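Local coordinates for protein de novo designed WSHC8 (Synthetic construct, PDB 6O35) that is a computationally designed protein that assembles as an octamer of helical hairpins, probably to enclose a central pore, at residues K27-L32 with L70-T75. Sequence-based numbering, arbitrary orientation.
Sequences KEFQEL and LEAQLT
Gln-30 and Gln-73 meet through their terminal amides. NE2 of Gln-30 gives a weak hydrogen bond to OE1 of Gln-73, 3.3 Å long with an N-H...O angle of 155°. The two side chains cross at about a right angle, yet their amide planes are nearly coplanar, 15° apart. Both side chains leave the backbone with CG anti to the carbonyl carbon and then bend at chi2, which carries each amide into the gap between the helices. Beside this polar pair, the CA-CB bond of Phe-29 points toward helix 55-101, and CZ of Phe-29 lies 4.0 Å from CB of Ala-72 and 3.6 Å from O of Ala-72. With chi1 at 170°, the Phe-29 ring extends across toward helix 55-101, and NE2 of Gln-30 lies at the ring edge, in its plane. The contact joins the middles of helix 3-50 and helix 55-101, the antiparallel arms of one helical hairpin, eight of which form the designed bundle. The ring tip meets the methyl group of Ala-72; CA of Phe-29 and CA of Ala-72 are 9.5 Å apart. The stronger polar partner of Gln-73 is Tyr-69, one turn earlier, whose OH is hydrogen-bonded to NE2 of Gln-73, a bond that would limit rotation of the amide that meets Gln-30. Leu-33 of helix 3-50 packs on both Ala-72 and Gln-73. Phe-29 also touches Leu-74 of a second subunit, while Leu-32 of a third subunit packs on Gln-73, tying this intrachain pairing into the octamer.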
# COMPACT_ATOMS: atom_id res chain seq x y z
N LYS A 27 -4.17 5.65 22.68
CA LYS A 27 -5.27 6.19 23.49
C LYS A 27 -5.73 7.54 22.96
O LYS A 27 -6.93 7.78 22.80
CB LYS A 27 -4.83 6.31 24.95
CG LYS A 27 -5.21 5.12 25.82
CD LYS A 27 -6.72 4.96 25.94
N GLU A 28 -4.78 8.44 22.68
CA GLU A 28 -5.13 9.76 22.18
C GLU A 28 -6.03 9.67 20.95
O GLU A 28 -7.01 10.42 20.84
CB GLU A 28 -3.86 10.56 21.86
CG GLU A 28 -3.11 11.06 23.08
CD GLU A 28 -1.79 11.73 22.73
OE1 GLU A 28 -1.28 11.50 21.62
OE2 GLU A 28 -1.28 12.50 23.57
N PHE A 29 -5.71 8.77 20.03
CA PHE A 29 -6.55 8.61 18.84
C PHE A 29 -7.96 8.18 19.23
O PHE A 29 -8.95 8.73 18.72
CB PHE A 29 -5.93 7.61 17.87
CG PHE A 29 -6.85 7.22 16.75
CD1 PHE A 29 -6.91 7.98 15.60
CD2 PHE A 29 -7.67 6.11 16.86
CE1 PHE A 29 -7.77 7.63 14.57
CE2 PHE A 29 -8.53 5.76 15.84
CZ PHE A 29 -8.57 6.52 14.69
N GLN A 30 -8.07 7.19 20.12
CA GLN A 30 -9.39 6.74 20.55
C GLN A 30 -10.19 7.88 21.16
O GLN A 30 -11.38 8.05 20.86
CB GLN A 30 -9.24 5.59 21.55
CG GLN A 30 -8.69 4.31 20.94
CD GLN A 30 -9.52 3.80 19.78
OE1 GLN A 30 -10.72 3.54 19.93
NE2 GLN A 30 -8.90 3.67 18.62
N GLU A 31 -9.56 8.69 22.01
CA GLU A 31 -10.22 9.88 22.52
C GLU A 31 -10.54 10.85 21.38
O GLU A 31 -11.62 11.45 21.36
CB GLU A 31 -9.34 10.56 23.57
CG GLU A 31 -8.99 9.68 24.76
N LEU A 32 -9.61 11.00 20.43
CA LEU A 32 -9.85 11.88 19.29
C LEU A 32 -11.03 11.38 18.46
O LEU A 32 -11.96 12.14 18.16
CB LEU A 32 -8.60 11.96 18.43
CG LEU A 32 -8.60 13.00 17.31
CD1 LEU A 32 -8.27 14.38 17.86
CD2 LEU A 32 -7.63 12.61 16.21
N LEU A 70 -15.84 2.71 10.94
CA LEU A 70 -15.24 1.39 10.80
C LEU A 70 -13.86 1.48 10.16
O LEU A 70 -12.94 0.74 10.53
CB LEU A 70 -16.16 0.49 9.98
CG LEU A 70 -16.12 -1.00 10.33
N GLU A 71 -13.69 2.39 9.19
CA GLU A 71 -12.39 2.56 8.56
C GLU A 71 -11.37 3.13 9.53
O GLU A 71 -10.21 2.71 9.54
CB GLU A 71 -12.52 3.46 7.33
CG GLU A 71 -13.28 2.83 6.17
N ALA A 72 -11.78 4.09 10.36
CA ALA A 72 -10.85 4.68 11.32
C ALA A 72 -10.34 3.63 12.30
O ALA A 72 -9.15 3.60 12.62
CB ALA A 72 -11.53 5.83 12.07
N GLN A 73 -11.23 2.76 12.78
CA GLN A 73 -10.81 1.72 13.72
C GLN A 73 -9.85 0.75 13.06
O GLN A 73 -8.79 0.43 13.61
CB GLN A 73 -12.03 0.98 14.27
CG GLN A 73 -12.91 1.81 15.20
CD GLN A 73 -12.26 2.06 16.55
OE1 GLN A 73 -11.04 2.05 16.68
NE2 GLN A 73 -13.09 2.27 17.57
N LEU A 74 -10.20 0.25 11.87
CA LEU A 74 -9.32 -0.67 11.15
C LEU A 74 -7.96 -0.03 10.90
O LEU A 74 -6.92 -0.66 11.12
CB LEU A 74 -9.96 -1.09 9.83
CG LEU A 74 -11.07 -2.14 9.93
CD1 LEU A 74 -11.82 -2.25 8.61
CD2 LEU A 74 -10.49 -3.48 10.34
N THR A 75 -7.95 1.22 10.43
CA THR A 75 -6.68 1.89 10.16
C THR A 75 -5.86 2.07 11.43
O THR A 75 -4.65 1.85 11.43
CB THR A 75 -6.95 3.24 9.49
OG1 THR A 75 -7.45 3.02 8.16
CG2 THR A 75 -5.69 4.07 9.43